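Long-range contacts in transcriptional regulator, LysR family (Vibrio cholerae, PDB 3SZP), which activates virulence genes as a LysR-type regulator, probably by binding promoter DNA through its winged helix-turn-helix domain: residues P175-A180 / Q252-W257; E182-Q187 / N209-R214. All coordinates share one frame; numbering follows the deposited sequence.

Interactions 1 and 2 lie about 13 Å apart, centre to centre, in the LysR substrate-binding domain, each with one segment on the connection from helix 168-173 to strand 188-191. Along the chain the order is 175-180, 182-187, 209-214, 252-257, so interaction 2 is nested inside the loop that interaction 1 closes. The two touch directly: Leu254 CD1 lies 4.0 Å from Leu183 CD2, and the side chains of Glu182 and His186 pack on Pro177. Interaction 1 ties the connection to the loop after strand 251-252; interaction 2 ties it to the loop between strands 206-209 and 215-217, which meets a second subunit.

Interaction 1. Residues P175-A180 / Q252-W257; sequences PQPTHA and QVLSDW
Trp257 and His179 meet edge to face. CZ2 of the indole sits over the centre of the imidazole, 3.5 Å above its plane; the two planes are 63° apart, and 4.7 Å separates the centroid of the His179 ring from that of the six-membered ring of Trp257. One face of the indole takes the methyl of Ala180, a CH-pi contact with CB 3.5 Å from the six-membered-ring centroid of Trp257 and nearly on the ring normal. The carbonyl O of Thr178 lies near the indole plane, at its edge. Although the CB of His179 is directed away from 252-257, CG is anti to the backbone N (chi1 -169°), and the ring swings back and turns a face to the rim of the indole. Both its nitrogens are engaged elsewhere, ND1 by the backbone N of Glu181 and NE2 by Glu205, which fixes the face that Trp257 meets.

Leu254 fills the middle. Its CD1 rests against CG of Pro177 at 3.9 Å and also reaches Ala180, while CD2 presses on the backbone, 3.4 Å from Pro177 O. The aliphatic part of Gln176 slides past Val253, CG to CG1 3.7 Å. No direct hydrogen bond joins the segments; a water does the polar work, accepting from Gln176 NE2 and from Leu254 N (3.1 Å); its approach to Pro177 O is too short to be trusted in detail. Leu254 also opens a type I beta turn, closed by Trp257 N to Leu254 O.

This is a loop-to-loop contact beside the sheet of the substrate-binding domain. Val253 bonds through its backbone to Leu164 in strand 153-166, and its side chain and that of Gln176 touch Leu171 of helix 168-173. Val207 of strand 206-209 packs against His179, Ala180 and Trp257.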
ATOM      1  N   PRO A 175     -11.477 -23.716  40.800  1.00 46.04           N
ATOM      2  CA  PRO A 175     -12.761 -23.837  41.496  1.00 46.31           C
ATOM      3  C   PRO A 175     -13.796 -22.854  40.964  1.00 46.40           C
ATOM      4  O   PRO A 175     -13.512 -21.673  40.799  1.00 46.71           O
ATOM      5  CB  PRO A 175     -12.400 -23.511  42.943  1.00 46.76           C
ATOM      6  CG  PRO A 175     -10.987 -24.025  43.073  1.00 46.72           C
ATOM      7  CD  PRO A 175     -10.331 -23.806  41.723  1.00 46.38           C
ATOM      8  N   GLN A 176     -14.977 -23.383  40.675  1.00 46.19           N
ATOM      9  CA  GLN A 176     -16.138 -22.618  40.245  1.00 46.15           C
ATOM     10  C   GLN A 176     -16.245 -21.267  40.952  1.00 46.48           C
ATOM     11  O   GLN A 176     -16.055 -21.174  42.162  1.00 46.68           O
ATOM     12  CB  GLN A 176     -17.386 -23.451  40.563  1.00 45.96           C
ATOM     13  CG  GLN A 176     -18.595 -23.189  39.697  1.00 45.68           C
ATOM     14  CD  GLN A 176     -19.539 -24.378  39.697  1.00 45.52           C
ATOM     15  OE1 GLN A 176     -19.096 -25.520  39.658  1.00 45.40           O
ATOM     16  NE2 GLN A 176     -20.840 -24.117  39.750  1.00 45.62           N
ATOM     17  N   PRO A 177     -16.545 -20.206  40.198  1.00 37.02           N
ATOM     18  CA  PRO A 177     -16.828 -18.959  40.910  1.00 37.47           C
ATOM     19  C   PRO A 177     -18.230 -19.030  41.496  1.00 37.56           C
ATOM     20  O   PRO A 177     -19.051 -19.782  40.968  1.00 37.15           O
ATOM     21  CB  PRO A 177     -16.727 -17.893  39.812  1.00 37.59           C
ATOM     22  CG  PRO A 177     -17.029 -18.624  38.543  1.00 36.74           C
ATOM     23  CD  PRO A 177     -16.509 -20.028  38.735  1.00 36.56           C
ATOM     24  N   THR A 178     -18.492 -18.295  42.574  1.00 47.95           N
ATOM     25  CA  THR A 178     -19.814 -18.304  43.196  1.00 48.30           C
ATOM     26  C   THR A 178     -20.496 -16.965  43.000  1.00 49.22           C
ATOM     27  O   THR A 178     -21.691 -16.817  43.253  1.00 49.56           O
ATOM     28  CB  THR A 178     -19.740 -18.601  44.709  1.00 48.49           C
ATOM     29  OG1 THR A 178     -19.340 -17.417  45.411  1.00 49.20           O
ATOM     30  CG2 THR A 178     -18.742 -19.715  44.992  1.00 47.95           C
ATOM     31  N   HIS A 179     -19.719 -15.987  42.550  1.00 31.86           N
ATOM     32  CA  HIS A 179     -20.224 -14.653  42.241  1.00 33.01           C
ATOM     33  C   HIS A 179     -19.597 -14.217  40.911  1.00 33.03           C
ATOM     34  O   HIS A 179     -18.430 -14.523  40.632  1.00 32.43           O
ATOM     35  CB  HIS A 179     -19.851 -13.690  43.366  1.00 33.89           C
ATOM     36  CG  HIS A 179     -20.538 -12.361  43.297  1.00 34.95           C
ATOM     37  ND1 HIS A 179     -20.217 -11.403  42.360  1.00 35.23           N
ATOM     38  CD2 HIS A 179     -21.500 -11.815  44.079  1.00 35.50           C
ATOM     39  CE1 HIS A 179     -20.966 -10.333  42.551  1.00 35.61           C
ATOM     40  NE2 HIS A 179     -21.750 -10.554  43.591  1.00 35.88           N
ATOM     41  N   ALA A 180     -20.381 -13.529  40.082  1.00 32.30           N
ATOM     42  CA  ALA A 180     -19.915 -13.107  38.762  1.00 32.37           C
ATOM     43  C   ALA A 180     -18.686 -12.200  38.846  1.00 32.73           C
ATOM     44  O   ALA A 180     -17.923 -12.085  37.885  1.00 32.39           O
ATOM     45  CB  ALA A 180     -21.040 -12.417  37.985  1.00 32.16           C
ATOM     46  N   GLN A 252     -22.777 -25.964  33.303  1.00 34.57           N
ATOM     47  CA  GLN A 252     -23.179 -24.598  33.578  1.00 34.76           C
ATOM     48  C   GLN A 252     -22.583 -24.135  34.895  1.00 35.09           C
ATOM     49  O   GLN A 252     -22.536 -24.883  35.859  1.00 35.48           O
ATOM     50  CB  GLN A 252     -24.707 -24.477  33.617  1.00 35.16           C
ATOM     51  CG  GLN A 252     -25.175 -23.038  33.792  1.00 34.83           C
ATOM     52  CD  GLN A 252     -26.685 -22.887  33.694  1.00 35.11           C
ATOM     53  OE1 GLN A 252     -27.415 -23.872  33.643  1.00 35.77           O
ATOM     54  NE2 GLN A 252     -27.159 -21.647  33.683  1.00 34.70           N
ATOM     55  N   VAL A 253     -22.107 -22.903  34.926  1.00 35.01           N
ATOM     56  CA  VAL A 253     -21.673 -22.302  36.177  1.00 35.39           C
ATOM     57  C   VAL A 253     -22.452 -21.018  36.412  1.00 35.19           C
ATOM     58  O   VAL A 253     -23.072 -20.493  35.496  1.00 34.46           O
ATOM     59  CB  VAL A 253     -20.170 -21.980  36.152  1.00 35.11           C
ATOM     60  CG1 VAL A 253     -19.360 -23.272  36.108  1.00 34.63           C
ATOM     61  CG2 VAL A 253     -19.832 -21.072  34.961  1.00 33.80           C
ATOM     62  N   LEU A 254     -22.405 -20.504  37.635  1.00 30.76           N
ATOM     63  CA  LEU A 254     -23.104 -19.268  37.977  1.00 31.05           C
ATOM     64  C   LEU A 254     -24.527 -19.286  37.448  1.00 30.72           C
ATOM     65  O   LEU A 254     -24.973 -18.325  36.811  1.00 30.34           O
ATOM     66  CB  LEU A 254     -22.350 -18.049  37.430  1.00 30.99           C
ATOM     67  CG  LEU A 254     -20.962 -17.795  38.050  1.00 31.93           C
ATOM     68  CD1 LEU A 254     -20.237 -16.667  37.348  1.00 32.42           C
ATOM     69  CD2 LEU A 254     -21.069 -17.514  39.551  1.00 33.11           C
ATOM     70  N   SER A 255     -25.249 -20.368  37.722  1.00 38.17           N
ATOM     71  CA  SER A 255     -26.605 -20.520  37.212  1.00 38.19           C
ATOM     72  C   SER A 255     -27.588 -19.427  37.656  1.00 38.65           C
ATOM     73  O   SER A 255     -28.592 -19.188  36.981  1.00 38.63           O
ATOM     74  CB  SER A 255     -27.162 -21.910  37.553  1.00 38.75           C
ATOM     75  OG  SER A 255     -26.908 -22.240  38.911  1.00 39.27           O
ATOM     76  N   ASP A 256     -27.319 -18.765  38.778  1.00 40.68           N
ATOM     77  CA  ASP A 256     -28.223 -17.704  39.250  1.00 41.37           C
ATOM     78  C   ASP A 256     -27.948 -16.373  38.527  1.00 41.04           C
ATOM     79  O   ASP A 256     -28.659 -15.388  38.701  1.00 41.49           O
ATOM     80  CB  ASP A 256     -28.107 -17.525  40.772  1.00 42.44           C
ATOM     81  CG  ASP A 256     -29.176 -16.588  41.341  1.00 43.27           C
ATOM     82  OD1 ASP A 256     -30.364 -16.745  40.982  1.00 43.23           O
ATOM     83  OD2 ASP A 256     -28.829 -15.687  42.143  1.00 44.09           O
ATOM     84  N   TRP A 257     -26.911 -16.349  37.708  1.00 33.40           N
ATOM     85  CA  TRP A 257     -26.537 -15.112  37.028  1.00 33.09           C
ATOM     86  C   TRP A 257     -26.969 -15.202  35.588  1.00 31.74           C
ATOM     87  O   TRP A 257     -26.483 -16.054  34.848  1.00 30.73           O
ATOM     88  CB  TRP A 257     -25.031 -14.910  37.092  1.00 33.33           C
ATOM     89  CG  TRP A 257     -24.571 -14.520  38.441  1.00 35.22           C
ATOM     90  CD1 TRP A 257     -24.281 -15.359  39.493  1.00 35.83           C
ATOM     91  CD2 TRP A 257     -24.356 -13.190  38.916  1.00 36.68           C
ATOM     92  NE1 TRP A 257     -23.889 -14.621  40.582  1.00 37.44           N
ATOM     93  CE2 TRP A 257     -23.922 -13.285  40.253  1.00 38.20           C
ATOM     94  CE3 TRP A 257     -24.480 -11.921  38.339  1.00 36.50           C
ATOM     95  CZ2 TRP A 257     -23.621 -12.166  41.020  1.00 39.59           C
ATOM     96  CZ3 TRP A 257     -24.175 -10.814  39.096  1.00 37.92           C
ATOM     97  CH2 TRP A 257     -23.753 -10.942  40.426  1.00 39.53           C
TER
HETATM   98  O   HOH W   1     -20.992 -21.208  40.265  1.00 45.55           O

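Interaction 2. Residues E182-Q187 / N209-R214; sequences ELHQHQ and NSDRGR
His184 meets Asp211 through ND1, which faces both carboxylate oxygens: OD1 at 2.9 Å and OD2 at 3.0 Å from His184 ND1. Both hydrogen bonds are weak, bent to 126° and 130°, since one N-H is shared between two acceptors. OD1 lies at the ring edge, in plane, while the carboxylate is turned 52° from the imidazole. Asn209 comes over a face of the same ring, ND2 3.3 Å above the plane and toward the rim.

Farther along, Gln187 crosses Arg214 obliquely. Bent at chi2, its chain brings OE1 to 3.7 Å from Arg214 CB, and CG packs by the guanidinium.

The acid is positioned by its own loop. Asn209 OD1 accepts from Asp211 N at 2.9 Å, an Asx turn, the donor lying above the carbonyl plane, and Asn209 ND2 adds a weak bond to Asp211 OD2. Lys190 NZ bonds both Asn209 OD1 and Asp211 O. The extended Arg214 chain carries its guanidinium to Leu231 O and to Met114 O of the second subunit, and Arg212 forms a salt bridge with Glu123 of the second subunit.

With His184 ND1 and Asn209 ND2 both donating to it, and Lys190 bound to the same loop, the Asp211 carboxylate is probably held as the anion, and it would in turn tend to raise the proton affinity of the imidazole.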
ATOM      1  N   GLU A 182     -16.116 -12.727  40.459  1.00 44.64           N
ATOM      2  CA  GLU A 182     -14.951 -13.603  40.452  1.00 43.49           C
ATOM      3  C   GLU A 182     -14.478 -13.987  39.044  1.00 42.83           C
ATOM      4  O   GLU A 182     -13.388 -14.525  38.885  1.00 42.04           O
ATOM      5  CB  GLU A 182     -15.229 -14.862  41.274  1.00 42.87           C
ATOM      6  CG  GLU A 182     -15.539 -14.592  42.742  1.00 43.32           C
ATOM      7  CD  GLU A 182     -15.860 -15.853  43.519  1.00 42.78           C
ATOM      8  OE1 GLU A 182     -16.593 -16.722  42.998  1.00 42.38           O
ATOM      9  OE2 GLU A 182     -15.375 -15.979  44.667  1.00 42.74           O
ATOM     10  N   LEU A 183     -15.297 -13.725  38.027  1.00 31.24           N
ATOM     11  CA  LEU A 183     -14.896 -14.026  36.642  1.00 30.55           C
ATOM     12  C   LEU A 183     -13.562 -13.375  36.267  1.00 30.18           C
ATOM     13  O   LEU A 183     -12.852 -13.879  35.387  1.00 29.42           O
ATOM     14  CB  LEU A 183     -15.990 -13.642  35.629  1.00 30.83           C
ATOM     15  CG  LEU A 183     -17.252 -14.515  35.662  1.00 30.19           C
ATOM     16  CD1 LEU A 183     -18.402 -13.855  34.908  1.00 29.46           C
ATOM     17  CD2 LEU A 183     -16.991 -15.955  35.175  1.00 28.21           C
ATOM     18  N   HIS A 184     -13.215 -12.279  36.945  1.00 46.57           N
ATOM     19  CA  HIS A 184     -11.951 -11.577  36.691  1.00 45.14           C
ATOM     20  C   HIS A 184     -10.730 -12.428  37.037  1.00 44.46           C
ATOM     21  O   HIS A 184      -9.634 -12.189  36.529  1.00 43.21           O
ATOM     22  CB  HIS A 184     -11.890 -10.239  37.435  1.00 44.63           C
ATOM     23  CG  HIS A 184     -12.843  -9.213  36.901  1.00 44.70           C
ATOM     24  ND1 HIS A 184     -12.750  -8.702  35.622  1.00 43.55           N
ATOM     25  CD2 HIS A 184     -13.913  -8.604  37.470  1.00 45.51           C
ATOM     26  CE1 HIS A 184     -13.720  -7.825  35.427  1.00 43.46           C
ATOM     27  NE2 HIS A 184     -14.438  -7.745  36.535  1.00 44.71           N
ATOM     28  N   GLN A 185     -10.935 -13.421  37.896  1.00 51.14           N
ATOM     29  CA  GLN A 185      -9.865 -14.320  38.320  1.00 50.62           C
ATOM     30  C   GLN A 185      -9.738 -15.530  37.397  1.00 50.73           C
ATOM     31  O   GLN A 185      -8.781 -16.282  37.490  1.00 50.21           O
ATOM     32  CB  GLN A 185     -10.113 -14.803  39.756  1.00 50.94           C
ATOM     33  CG  GLN A 185      -9.586 -13.876  40.841  1.00 50.64           C
ATOM     34  CD  GLN A 185     -10.052 -12.447  40.660  1.00 50.85           C
ATOM     35  OE1 GLN A 185     -11.228 -12.129  40.885  1.00 51.91           O
ATOM     36  NE2 GLN A 185      -9.135 -11.573  40.236  1.00 49.76           N
ATOM     37  N   HIS A 186     -10.707 -15.710  36.507  1.00 29.82           N
ATOM     38  CA  HIS A 186     -10.772 -16.909  35.678  1.00 29.02           C
ATOM     39  C   HIS A 186     -10.328 -16.679  34.249  1.00 28.02           C
ATOM     40  O   HIS A 186     -10.232 -15.534  33.809  1.00 27.96           O
ATOM     41  CB  HIS A 186     -12.191 -17.461  35.679  1.00 29.11           C
ATOM     42  CG  HIS A 186     -12.495 -18.280  36.882  1.00 29.61           C
ATOM     43  ND1 HIS A 186     -12.285 -19.640  36.919  1.00 29.15           N
ATOM     44  CD2 HIS A 186     -12.960 -17.929  38.105  1.00 30.33           C
ATOM     45  CE1 HIS A 186     -12.617 -20.096  38.113  1.00 29.68           C
ATOM     46  NE2 HIS A 186     -13.032 -19.079  38.848  1.00 30.36           N
ATOM     47  N   GLN A 187     -10.075 -17.780  33.535  1.00 35.00           N
ATOM     48  CA  GLN A 187      -9.773 -17.734  32.103  1.00 33.57           C
ATOM     49  C   GLN A 187     -11.070 -17.611  31.318  1.00 33.23           C
ATOM     50  O   GLN A 187     -11.902 -18.513  31.342  1.00 32.41           O
ATOM     51  CB  GLN A 187      -9.015 -18.985  31.661  1.00 32.20           C
ATOM     52  CG  GLN A 187      -7.642 -19.094  32.283  1.00 32.22           C
ATOM     53  CD  GLN A 187      -6.959 -17.732  32.360  1.00 32.46           C
ATOM     54  OE1 GLN A 187      -6.569 -17.162  31.340  1.00 31.67           O
ATOM     55  NE2 GLN A 187      -6.835 -17.188  33.586  1.00 33.37           N
ATOM     56  N   ASN A 209     -18.629  -7.696  32.703  1.00 30.75           N
ATOM     57  CA  ASN A 209     -17.274  -8.163  32.454  1.00 31.19           C
ATOM     58  C   ASN A 209     -16.858  -7.856  31.025  1.00 29.14           C
ATOM     59  O   ASN A 209     -17.420  -8.389  30.050  1.00 28.27           O
ATOM     60  CB  ASN A 209     -17.117  -9.661  32.739  1.00 32.98           C
ATOM     61  CG  ASN A 209     -15.668 -10.123  32.619  1.00 33.80           C
ATOM     62  OD1 ASN A 209     -15.091 -10.115  31.528  1.00 32.16           O
ATOM     63  ND2 ASN A 209     -15.075 -10.523  33.741  1.00 35.77           N
ATOM     64  N   SER A 210     -15.857  -6.993  30.905  1.00 36.48           N
ATOM     65  CA  SER A 210     -15.303  -6.688  29.610  1.00 35.19           C
ATOM     66  C   SER A 210     -13.819  -7.057  29.540  1.00 35.65           C
ATOM     67  O   SER A 210     -13.072  -6.422  28.814  1.00 35.02           O
ATOM     68  CB  SER A 210     -15.527  -5.212  29.284  1.00 34.08           C
ATOM     69  OG  SER A 210     -14.922  -4.385  30.257  1.00 34.32           O
ATOM     70  N   ASP A 211     -13.390  -8.075  30.293  1.00 32.03           N
ATOM     71  CA  ASP A 211     -12.042  -8.620  30.132  1.00 32.07           C
ATOM     72  C   ASP A 211     -11.902  -9.097  28.702  1.00 31.54           C
ATOM     73  O   ASP A 211     -12.871  -9.606  28.116  1.00 31.81           O
ATOM     74  CB  ASP A 211     -11.786  -9.817  31.047  1.00 33.62           C
ATOM     75  CG  ASP A 211     -11.994  -9.503  32.505  1.00 34.56           C
ATOM     76  OD1 ASP A 211     -12.011  -8.311  32.855  1.00 33.80           O
ATOM     77  OD2 ASP A 211     -12.136 -10.457  33.303  1.00 36.02           O
ATOM     78  N   ARG A 212     -10.705  -8.960  28.142  1.00 58.44           N
ATOM     79  CA  ARG A 212     -10.440  -9.365  26.765  1.00 58.43           C
ATOM     80  C   ARG A 212     -10.559 -10.869  26.555  1.00 59.03           C
ATOM     81  O   ARG A 212     -10.972 -11.325  25.484  1.00 59.37           O
ATOM     82  CB  ARG A 212      -9.047  -8.909  26.345  1.00 58.01           C
ATOM     83  CG  ARG A 212      -8.971  -7.426  26.100  1.00 58.17           C
ATOM     84  CD  ARG A 212      -9.944  -7.048  25.006  1.00 56.24           C
ATOM     85  NE  ARG A 212      -9.276  -6.921  23.714  1.00 57.30           N
ATOM     86  CZ  ARG A 212      -9.917  -6.746  22.564  1.00 58.61           C
ATOM     87  NH1 ARG A 212     -11.246  -6.695  22.551  1.00 59.29           N
ATOM     88  NH2 ARG A 212      -9.233  -6.629  21.427  1.00 59.34           N
ATOM     89  N   GLY A 213     -10.177 -11.635  27.574  1.00 32.58           N
ATOM     90  CA  GLY A 213     -10.262 -13.077  27.475  1.00 33.14           C
ATOM     91  C   GLY A 213      -8.977 -13.740  27.025  1.00 32.35           C
ATOM     92  O   GLY A 213      -8.179 -13.180  26.253  1.00 31.73           O
ATOM     93  N   ARG A 214      -8.766 -14.943  27.542  1.00 27.07           N
ATOM     94  CA  ARG A 214      -7.701 -15.813  27.081  1.00 26.22           C
ATOM     95  C   ARG A 214      -7.847 -16.066  25.582  1.00 26.13           C
ATOM     96  O   ARG A 214      -6.859 -16.183  24.866  1.00 25.72           O
ATOM     97  CB  ARG A 214      -7.790 -17.139  27.821  1.00 26.14           C
ATOM     98  CG  ARG A 214      -6.676 -18.103  27.486  1.00 25.32           C
ATOM     99  CD  ARG A 214      -6.956 -19.440  28.132  1.00 25.26           C
ATOM    100  NE  ARG A 214      -5.776 -20.288  28.132  1.00 24.70           N
ATOM    101  CZ  ARG A 214      -5.639 -21.364  28.895  1.00 24.71           C
ATOM    102  NH1 ARG A 214      -6.629 -21.708  29.710  1.00 25.18           N
ATOM    103  NH2 ARG A 214      -4.518 -22.077  28.846  1.00 24.40           N
TER
HETATM  104  O   HOH W   2     -10.793 -12.528  33.064  1.00 30.09           O